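Local structure of EDTA monooxygenase (EDTA-degrading bacterium BNC1, 5DQP) at residues A139-H143 / D144-E148; V125-N129 / P130-A134; T94-T97 / S98-L101. The protein probably acts as a flavin-dependent monooxygenase that uses reduced FMN and molecular oxygen in the bacterial breakdown of the chelator EDTA. All blocks are in the same frame, centred on the assembly; numbering follows the deposited sequence.

Interaction 1 (A139-H143 / D144-E148). With SO4 (sulfate ion), chain D.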
ATOM      1  N   ALA A 139      -3.436 -24.045   3.370  1.00 35.97           N
ATOM      2  CA  ALA A 139      -3.185 -24.756   2.134  1.00 32.61           C
ATOM      3  C   ALA A 139      -4.076 -24.163   1.049  1.00 31.78           C
ATOM      4  O   ALA A 139      -4.979 -23.366   1.319  1.00 36.23           O
ATOM      5  CB  ALA A 139      -3.411 -26.265   2.317  1.00 33.41           C
ATOM      6  N   ILE A 140      -3.774 -24.516  -0.197  1.00 32.35           N
ATOM      7  CA  ILE A 140      -4.584 -24.058  -1.311  1.00 30.90           C
ATOM      8  C   ILE A 140      -5.948 -24.736  -1.254  1.00 31.89           C
ATOM      9  O   ILE A 140      -6.057 -25.930  -0.946  1.00 38.44           O
ATOM     10  CB  ILE A 140      -3.856 -24.343  -2.633  1.00 32.50           C
ATOM     11  CG1 ILE A 140      -2.631 -23.437  -2.726  1.00 35.34           C
ATOM     12  CG2 ILE A 140      -4.788 -24.154  -3.819  1.00 34.37           C
ATOM     13  CD1 ILE A 140      -2.955 -21.976  -2.444  1.00 32.70           C
ATOM     14  N   ALA A 141      -6.997 -23.971  -1.527  1.00 28.91           N
ATOM     15  CA  ALA A 141      -8.327 -24.538  -1.661  1.00 31.75           C
ATOM     16  C   ALA A 141      -8.518 -25.110  -3.068  1.00 31.54           C
ATOM     17  O   ALA A 141      -7.748 -24.839  -3.991  1.00 33.66           O
ATOM     18  CB  ALA A 141      -9.386 -23.479  -1.357  1.00 33.66           C
ATOM     19  N   THR A 142      -9.566 -25.907  -3.238  1.00 32.49           N
ATOM     20  CA  THR A 142      -9.886 -26.364  -4.582  1.00 32.08           C
ATOM     21  C   THR A 142     -10.239 -25.178  -5.472  1.00 36.75           C
ATOM     22  O   THR A 142     -10.601 -24.094  -5.003  1.00 35.35           O
ATOM     23  CB  THR A 142     -11.069 -27.333  -4.574  1.00 35.93           C
ATOM     24  OG1 THR A 142     -12.243 -26.635  -4.150  1.00 39.06           O
ATOM     25  CG2 THR A 142     -10.821 -28.523  -3.639  1.00 31.26           C
ATOM     26  N   HIS A 143     -10.179 -25.421  -6.781  1.00 35.89           N
ATOM     27  CA  HIS A 143     -10.558 -24.424  -7.776  1.00 38.44           C
ATOM     28  C   HIS A 143     -11.951 -23.839  -7.509  1.00 39.84           C
ATOM     29  O   HIS A 143     -12.147 -22.619  -7.566  1.00 38.75           O
ATOM     30  CB  HIS A 143     -10.481 -25.065  -9.164  1.00 40.55           C
ATOM     31  CG  HIS A 143     -10.754 -24.118 -10.285  1.00 42.45           C
ATOM     32  ND1 HIS A 143      -9.810 -23.223 -10.747  1.00 44.62           N
ATOM     33  CD2 HIS A 143     -11.865 -23.920 -11.034  1.00 46.37           C
ATOM     34  CE1 HIS A 143     -10.329 -22.518 -11.736  1.00 46.84           C
ATOM     35  NE2 HIS A 143     -11.574 -22.921 -11.930  1.00 50.61           N
ATOM     36  N   ASP A 144     -12.931 -24.693  -7.204  1.00 39.01           N
ATOM     37  CA  ASP A 144     -14.291 -24.202  -7.001  1.00 37.45           C
ATOM     38  C   ASP A 144     -14.413 -23.358  -5.736  1.00 37.46           C
ATOM     39  O   ASP A 144     -15.174 -22.384  -5.713  1.00 39.23           O
ATOM     40  CB  ASP A 144     -15.276 -25.366  -6.941  1.00 43.04           C
ATOM     41  CG  ASP A 144     -15.461 -26.048  -8.285  1.00 58.66           C
ATOM     42  OD1 ASP A 144     -15.382 -25.351  -9.322  1.00 69.60           O
ATOM     43  OD2 ASP A 144     -15.680 -27.282  -8.300  1.00 67.54           O
ATOM     44  N   ASN A 145     -13.712 -23.726  -4.658  1.00 36.42           N
ATOM     45  CA  ASN A 145     -13.851 -22.959  -3.417  1.00 36.72           C
ATOM     46  C   ASN A 145     -13.117 -21.629  -3.513  1.00 30.58           C
ATOM     47  O   ASN A 145     -13.583 -20.623  -2.974  1.00 30.15           O
ATOM     48  CB  ASN A 145     -13.342 -23.759  -2.211  1.00 33.00           C
ATOM     49  CG  ASN A 145     -14.315 -24.841  -1.765  1.00 44.71           C
ATOM     50  OD1 ASN A 145     -15.498 -24.822  -2.115  1.00 43.42           O
ATOM     51  ND2 ASN A 145     -13.815 -25.791  -0.981  1.00 40.89           N
ATOM     52  N   ARG A 146     -11.954 -21.622  -4.163  1.00 31.39           N
ATOM     53  CA  ARG A 146     -11.263 -20.383  -4.513  1.00 33.68           C
ATOM     54  C   ARG A 146     -12.213 -19.351  -5.092  1.00 27.65           C
ATOM     55  O   ARG A 146     -12.247 -18.195  -4.661  1.00 24.69           O
ATOM     56  CB  ARG A 146     -10.158 -20.675  -5.532  1.00 31.98           C
ATOM     57  CG  ARG A 146      -8.797 -21.039  -4.931  1.00 36.78           C
ATOM     58  CD  ARG A 146      -7.734 -21.168  -6.041  1.00 37.15           C
ATOM     59  NE  ARG A 146      -7.709 -22.514  -6.609  1.00 43.61           N
ATOM     60  CZ  ARG A 146      -7.151 -22.830  -7.772  1.00 45.49           C
ATOM     61  NH1 ARG A 146      -6.580 -21.894  -8.511  1.00 62.12           N
ATOM     62  NH2 ARG A 146      -7.183 -24.082  -8.207  1.00 59.72           N
ATOM     63  N   TYR A 147     -12.973 -19.750  -6.100  1.00 29.61           N
ATOM     64  CA  TYR A 147     -13.784 -18.793  -6.821  1.00 31.41           C
ATOM     65  C   TYR A 147     -15.069 -18.464  -6.073  1.00 30.97           C
ATOM     66  O   TYR A 147     -15.540 -17.320  -6.127  1.00 29.84           O
ATOM     67  CB  TYR A 147     -14.026 -19.314  -8.239  1.00 31.66           C
ATOM     68  CG  TYR A 147     -12.894 -18.867  -9.127  1.00 29.87           C
ATOM     69  CD1 TYR A 147     -12.834 -17.557  -9.564  1.00 31.80           C
ATOM     70  CD2 TYR A 147     -11.848 -19.727  -9.465  1.00 35.17           C
ATOM     71  CE1 TYR A 147     -11.792 -17.099 -10.330  1.00 31.22           C
ATOM     72  CE2 TYR A 147     -10.794 -19.278 -10.242  1.00 37.07           C
ATOM     73  CZ  TYR A 147     -10.785 -17.955 -10.671  1.00 37.10           C
ATOM     74  OH  TYR A 147      -9.773 -17.462 -11.445  1.00 42.64           O
ATOM     75  N   GLU A 148     -15.612 -19.414  -5.322  1.00 29.37           N
ATOM     76  CA  GLU A 148     -16.758 -19.091  -4.484  1.00 30.72           C
ATOM     77  C   GLU A 148     -16.371 -18.101  -3.386  1.00 30.26           C
ATOM     78  O   GLU A 148     -17.135 -17.185  -3.055  1.00 28.47           O
ATOM     79  CB  GLU A 148     -17.342 -20.375  -3.892  1.00 36.02           C
ATOM     80  CG  GLU A 148     -18.371 -20.133  -2.812  1.00 38.40           C
ATOM     81  CD  GLU A 148     -19.012 -21.421  -2.316  1.00 54.01           C
ATOM     82  OE1 GLU A 148     -20.259 -21.473  -2.241  1.00 66.00           O
ATOM     83  OE2 GLU A 148     -18.274 -22.379  -2.002  1.00 53.30           O
TER
HETATM   84  S   SO4 D 502      -8.105 -19.498 -13.562  1.00 59.87           S
HETATM   85  O1  SO4 D 502      -8.033 -20.961 -13.589  1.00 61.51           O
HETATM   86  O2  SO4 D 502      -6.959 -18.957 -14.292  1.00 66.42           O
HETATM   87  O3  SO4 D 502      -9.342 -19.016 -14.178  1.00 45.93           O
HETATM   88  O4  SO4 D 502      -8.063 -19.059 -12.167  1.00 63.54           O
HETATM   89  O   HOH W   1     -10.993 -26.323  -0.709  1.00 35.65           O
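His143 and Tyr147 lie one turn apart at the start of helix 143-161, and their rings lean on each other at an oblique angle. The planes are 56° apart. CD2 of Tyr147 stands over one face of the imidazole, offset toward its rim, and the closest ring atoms are His143 CE1 and Tyr147 CE2, 3.6 Å apart. The imidazole reaches this place because CG of His143 is anti to the backbone N (chi1 -176°). His143 O lies in the plane of the phenol ring at its edge.

Arg146 comes to His143 from another direction. Its chain bends at chi3, and the guanidinium stands nearly at a right angle to the imidazole (planes 84° apart). ND1 of His143 sits over one face of the guanidinium, offset toward the rim. NH2 of Arg146 lies near the imidazole plane, at its edge, and is 3.4 Å from His143 CA. Beyond this turn, Arg146 also touches Thr126 and Ala128.

Thr142 is the N-cap of the helix. Its OG1 accepts from Asn145 N at 3.3 Å, and its O accepts a nearly straight bond from Arg146 N at 2.9 Å. A water accepts from both Thr142 N and Asn145 ND2. The next backbone bond, Tyr147 N to His143 O, is weak.

A sulfate, probably from the crystallisation liquor, sits beyond the two rings. It is hydrogen-bonded to Ser216 OG and to Tyr147 OH; the Tyr147 OH to O4 distance of 2.4 Å is so short that its exact length is doubtful. His143 meets it with CE1, 3.3 Å from O1. His143, Tyr147 and Ser216 are all predicted to bind FMN, so the bound anion is consistent with a site for the cofactor's phosphate.

Interaction 2 (V125-N129 / P130-A134)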
ATOM      1  N   VAL A 125      -7.362 -11.324  -7.814  1.00 24.03           N
ATOM      2  CA  VAL A 125      -6.938 -12.661  -8.211  1.00 23.42           C
ATOM      3  C   VAL A 125      -7.266 -13.645  -7.088  1.00 22.86           C
ATOM      4  O   VAL A 125      -7.586 -13.260  -5.968  1.00 20.68           O
ATOM      5  CB  VAL A 125      -5.434 -12.724  -8.573  1.00 25.83           C
ATOM      6  CG1 VAL A 125      -5.113 -11.774  -9.746  1.00 22.38           C
ATOM      7  CG2 VAL A 125      -4.555 -12.409  -7.366  1.00 23.38           C
ATOM      8  N   THR A 126      -7.219 -14.931  -7.415  1.00 26.59           N
ATOM      9  CA  THR A 126      -7.211 -15.967  -6.396  1.00 31.07           C
ATOM     10  C   THR A 126      -5.822 -16.578  -6.332  1.00 30.89           C
ATOM     11  O   THR A 126      -5.020 -16.442  -7.257  1.00 31.90           O
ATOM     12  CB  THR A 126      -8.247 -17.066  -6.673  1.00 37.69           C
ATOM     13  OG1 THR A 126      -7.778 -17.899  -7.739  1.00 39.83           O
ATOM     14  CG2 THR A 126      -9.596 -16.465  -7.036  1.00 26.68           C
ATOM     15  N   THR A 127      -5.538 -17.268  -5.238  1.00 31.54           N
ATOM     16  CA  THR A 127      -4.206 -17.805  -5.010  1.00 32.68           C
ATOM     17  C   THR A 127      -4.219 -19.313  -5.197  1.00 32.41           C
ATOM     18  O   THR A 127      -4.948 -20.027  -4.503  1.00 34.04           O
ATOM     19  CB  THR A 127      -3.687 -17.463  -3.618  1.00 30.97           C
ATOM     20  OG1 THR A 127      -3.618 -16.038  -3.459  1.00 26.81           O
ATOM     21  CG2 THR A 127      -2.323 -18.067  -3.443  1.00 24.44           C
ATOM     22  N   ALA A 128      -3.391 -19.791  -6.107  1.00 34.27           N
ATOM     23  CA  ALA A 128      -3.166 -21.213  -6.255  1.00 33.05           C
ATOM     24  C   ALA A 128      -1.744 -21.623  -5.903  1.00 32.71           C
ATOM     25  O   ALA A 128      -1.458 -22.823  -5.864  1.00 32.58           O
ATOM     26  CB  ALA A 128      -3.496 -21.651  -7.689  1.00 33.91           C
ATOM     27  N   ASN A 129      -0.848 -20.675  -5.641  1.00 31.96           N
ATOM     28  CA  ASN A 129       0.531 -21.023  -5.327  1.00 28.47           C
ATOM     29  C   ASN A 129       0.638 -21.465  -3.863  1.00 27.61           C
ATOM     30  O   ASN A 129       0.412 -20.657  -2.951  1.00 27.59           O
ATOM     31  CB  ASN A 129       1.447 -19.833  -5.626  1.00 29.51           C
ATOM     32  CG  ASN A 129       2.925 -20.166  -5.447  1.00 27.66           C
ATOM     33  OD1 ASN A 129       3.270 -21.227  -4.936  1.00 31.90           O
ATOM     34  ND2 ASN A 129       3.796 -19.259  -5.871  1.00 30.75           N
ATOM     35  N   PRO A 130       0.973 -22.731  -3.592  1.00 28.48           N
ATOM     36  CA  PRO A 130       1.045 -23.184  -2.186  1.00 27.30           C
ATOM     37  C   PRO A 130       2.127 -22.501  -1.356  1.00 27.25           C
ATOM     38  O   PRO A 130       2.028 -22.526  -0.122  1.00 24.94           O
ATOM     39  CB  PRO A 130       1.308 -24.693  -2.309  1.00 27.55           C
ATOM     40  CG  PRO A 130       1.896 -24.857  -3.696  1.00 31.71           C
ATOM     41  CD  PRO A 130       1.270 -23.819  -4.549  1.00 25.63           C
ATOM     42  N   ALA A 131       3.164 -21.933  -1.983  1.00 23.21           N
ATOM     43  CA  ALA A 131       4.127 -21.109  -1.252  1.00 26.86           C
ATOM     44  C   ALA A 131       3.455 -19.876  -0.642  1.00 26.22           C
ATOM     45  O   ALA A 131       3.750 -19.488   0.499  1.00 20.31           O
ATOM     46  CB  ALA A 131       5.267 -20.693  -2.187  1.00 27.44           C
ATOM     47  N   VAL A 132       2.540 -19.256  -1.387  1.00 23.74           N
ATOM     48  CA  VAL A 132       1.770 -18.146  -0.843  1.00 23.46           C
ATOM     49  C   VAL A 132       0.930 -18.613   0.337  1.00 26.22           C
ATOM     50  O   VAL A 132       0.959 -18.012   1.418  1.00 22.96           O
ATOM     51  CB  VAL A 132       0.899 -17.515  -1.938  1.00 24.68           C
ATOM     52  CG1 VAL A 132      -0.100 -16.483  -1.308  1.00 25.03           C
ATOM     53  CG2 VAL A 132       1.771 -16.893  -2.995  1.00 18.18           C
ATOM     54  N   ALA A 133       0.165 -19.695   0.149  1.00 24.54           N
ATOM     55  CA  ALA A 133      -0.732 -20.156   1.210  1.00 19.60           C
ATOM     56  C   ALA A 133       0.027 -20.481   2.494  1.00 23.09           C
ATOM     57  O   ALA A 133      -0.502 -20.264   3.591  1.00 25.35           O
ATOM     58  CB  ALA A 133      -1.537 -21.365   0.729  1.00 21.56           C
ATOM     59  N   ALA A 134       1.289 -20.927   2.390  1.00 22.55           N
ATOM     60  CA  ALA A 134       2.079 -21.254   3.579  1.00 23.13           C
ATOM     61  C   ALA A 134       2.525 -20.017   4.355  1.00 22.80           C
ATOM     62  O   ALA A 134       2.844 -20.118   5.550  1.00 18.37           O
ATOM     63  CB  ALA A 134       3.308 -22.076   3.186  1.00 19.75           C
TER
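A chi1 of -175° swings the amide of Asn129 to the side remote from its own N, and a small chi2 of -9° brings OD1 past Pro130 N toward the amide of Ala131. OD1 accepts from Ala131 N at 3.0 Å. The donor stands above the amide plane, not on a lone pair. CB of Ala131 also lies 3.4 Å from Asn129 OD1. The other end of the amide is held too, as ND2 is hydrogen-bonded to Gln58 OE1.

This is an Asx turn that caps helix 130-135, in the loop following strand 120-125 of the luciferase-like TIM barrel. Asn129 O takes up the next amides of the first turn: Ala133 N at 3.3 Å, in the carbonyl plane, and Val132 N through a weak, bent bond. With an alanine here, Ala131 N would probably lose its capping acceptor and Gln58 its amide partner.

Thr127 and Val132 meet by their methyls. CG2 of Thr127 and CG1 of Val132 are 3.5 Å apart, tighter than usual van der Waals contact. OG1 of Thr127 turns to a different partner, Ser96 OG. At the far end, Ala134 packs on Ala195 of the second subunit.

Interaction 3 (T94-T97 / S98-L101)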
ATOM      1  N   THR A  94      -2.450  -5.708  -8.174  1.00 18.31           N
ATOM      2  CA  THR A  94      -2.923  -7.055  -7.900  1.00 19.21           C
ATOM      3  C   THR A  94      -3.026  -7.287  -6.402  1.00 21.24           C
ATOM      4  O   THR A  94      -2.066  -7.037  -5.664  1.00 20.62           O
ATOM      5  CB  THR A  94      -1.970  -8.085  -8.512  1.00 19.63           C
ATOM      6  OG1 THR A  94      -1.939  -7.914  -9.922  1.00 19.22           O
ATOM      7  CG2 THR A  94      -2.409  -9.514  -8.171  1.00 21.42           C
ATOM      8  N   ALA A  95      -4.171  -7.811  -5.957  1.00 14.75           N
ATOM      9  CA  ALA A  95      -4.219  -8.364  -4.610  1.00 17.67           C
ATOM     10  C   ALA A  95      -5.197  -9.537  -4.571  1.00 22.89           C
ATOM     11  O   ALA A  95      -6.207  -9.544  -5.279  1.00 20.10           O
ATOM     12  CB  ALA A  95      -4.605  -7.300  -3.582  1.00 19.88           C
ATOM     13  N   SER A  96      -4.901 -10.503  -3.703  1.00 25.21           N
ATOM     14  CA  SER A  96      -5.583 -11.791  -3.683  1.00 24.98           C
ATOM     15  C   SER A  96      -6.867 -11.754  -2.856  1.00 25.17           C
ATOM     16  O   SER A  96      -6.918 -11.157  -1.782  1.00 26.38           O
ATOM     17  CB  SER A  96      -4.648 -12.856  -3.105  1.00 30.12           C
ATOM     18  OG  SER A  96      -5.306 -14.114  -2.991  1.00 32.35           O
ATOM     19  N   THR A  97      -7.905 -12.427  -3.340  1.00 21.21           N
ATOM     20  CA  THR A  97      -9.076 -12.633  -2.494  1.00 24.47           C
ATOM     21  C   THR A  97      -8.892 -13.799  -1.522  1.00 29.37           C
ATOM     22  O   THR A  97      -9.728 -13.991  -0.626  1.00 21.06           O
ATOM     23  CB  THR A  97     -10.328 -12.884  -3.351  1.00 20.50           C
ATOM     24  OG1 THR A  97     -10.089 -13.990  -4.225  1.00 22.89           O
ATOM     25  CG2 THR A  97     -10.682 -11.639  -4.168  1.00 20.17           C
ATOM     26  N   SER A  98      -7.830 -14.588  -1.691  1.00 22.27           N
ATOM     27  CA  SER A  98      -7.637 -15.786  -0.880  1.00 28.59           C
ATOM     28  C   SER A  98      -7.012 -15.457   0.463  1.00 27.23           C
ATOM     29  O   SER A  98      -7.377 -16.046   1.483  1.00 29.27           O
ATOM     30  CB  SER A  98      -6.741 -16.782  -1.613  1.00 20.78           C
ATOM     31  OG  SER A  98      -7.341 -17.188  -2.817  1.00 28.58           O
ATOM     32  N   PHE A  99      -6.062 -14.561   0.466  1.00 23.85           N
ATOM     33  CA  PHE A  99      -5.337 -14.196   1.644  1.00 31.85           C
ATOM     34  C   PHE A  99      -5.272 -12.687   1.760  1.00 43.02           C
ATOM     35  O   PHE A  99      -4.231 -12.086   1.758  1.00 33.76           O
ATOM     36  CB  PHE A  99      -3.941 -14.802   1.601  1.00 26.29           C
ATOM     37  CG  PHE A  99      -3.947 -16.267   1.341  1.00 27.20           C
ATOM     38  CD1 PHE A  99      -4.266 -17.137   2.324  1.00 26.51           C
ATOM     39  CD2 PHE A  99      -3.718 -16.755   0.085  1.00 27.10           C
ATOM     40  CE1 PHE A  99      -4.306 -18.472   2.075  1.00 31.02           C
ATOM     41  CE2 PHE A  99      -3.746 -18.085  -0.172  1.00 25.69           C
ATOM     42  CZ  PHE A  99      -4.042 -18.951   0.825  1.00 24.44           C
ATOM     43  N   SER A 100      -6.431 -12.107   1.880  1.00 28.42           N
ATOM     44  CA  SER A 100      -6.610 -10.723   2.265  1.00 30.68           C
ATOM     45  C   SER A 100      -7.824 -10.653   3.184  1.00 24.20           C
ATOM     46  O   SER A 100      -8.735 -11.476   3.088  1.00 29.56           O
ATOM     47  CB  SER A 100      -6.787  -9.810   1.036  1.00 24.37           C
ATOM     48  OG  SER A 100      -5.619  -9.757   0.234  1.00 28.20           O
ATOM     49  N   LEU A 101      -7.811  -9.692   4.091  1.00 22.77           N
ATOM     50  CA  LEU A 101      -9.021  -9.348   4.833  1.00 23.07           C
ATOM     51  C   LEU A 101      -9.845  -8.341   4.028  1.00 20.30           C
ATOM     52  O   LEU A 101      -9.312  -7.298   3.636  1.00 21.17           O
ATOM     53  CB  LEU A 101      -8.651  -8.777   6.185  1.00 25.02           C
ATOM     54  CG  LEU A 101      -7.795  -9.784   6.960  1.00 24.00           C
ATOM     55  CD1 LEU A 101      -7.178  -9.158   8.196  1.00 23.77           C
ATOM     56  CD2 LEU A 101      -8.678 -11.018   7.352  1.00 23.77           C
TER
HETATM   57  O   HOH W   2     -10.435 -16.498  -3.068  1.00 27.45           O
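Ser96 and Ser98 form an ST turn where strand 90-96 of the luciferase-like TIM barrel ends and the chain turns toward helix 102-115. Two hydrogen bonds between side chain and backbone close the bend. In the first, OG of Ser96 accepts from Ser98 N at 2.9 Å, with an N-H...O angle of 152°. Ser96 can do this because a chi1 of 176° turns OG away from its own N and beside its carbonyl carbon, on the path of the following chain. The same OG is hydrogen-bonded to Thr127 OG1 of the adjoining loop. In the second bond the roles are reversed: the hydroxyl of Ser100 donates to Ser96 O at 2.8 Å, in the carbonyl plane. Ser96 is thus gripped at both its hydroxyl and its carbonyl by residues further along the bend.

A water adds a bridge on the Thr97 side. It is 2.8 Å from Thr97 OG1 and 3.2 Å from Ser98 OG. Each of these hydroxyls has a protein partner as well: Thr97 OG1 is hydrogen-bonded to Val125 O, and Ser98 OG to Thr127 N, so the bend is tied to the end of strand 120-125 and the loop after it.

The nonpolar contacts come from Phe99, whose ring meets that of Tyr136 with the planes about 15° apart and touches Val132 and Ala133 of helix 130-135, and from Leu101, the N-cap residue of helix 102-115, which packs on Leu101 of the second subunit. Within the bend the ring is only distantly engaged, with CD2 of Phe99 lying 4.4 Å from Ser96 OG, oblique to the ring. The closest carbon to that oxygen across the turn is CB of Ser98, at 3.3 Å.

Overall arrangement
All three turns lie on one side of the chain's centre, and interactions 2 and 3 lie at the ends of neighbouring parallel strands 120-125 and 90-96. Interaction 2 is the middle piece, its centre about 10 Å from each of the others. It meets interaction 3 through a probable hydrogen bond between Thr127 OG1 and Ser96 OG (2.6 Å) and through Val125 O and Thr97 N (2.8 Å). It meets interaction 1 by packing, with Arg146 CD 3.4 Å from Thr127 O. Interactions 1 and 3 do not touch. The predicted FMN site draws on both ends: His143 and Tyr147 in interaction 1, near the sulfate, and Thr94 in interaction 3, about 11 Å from Tyr147 between side chains.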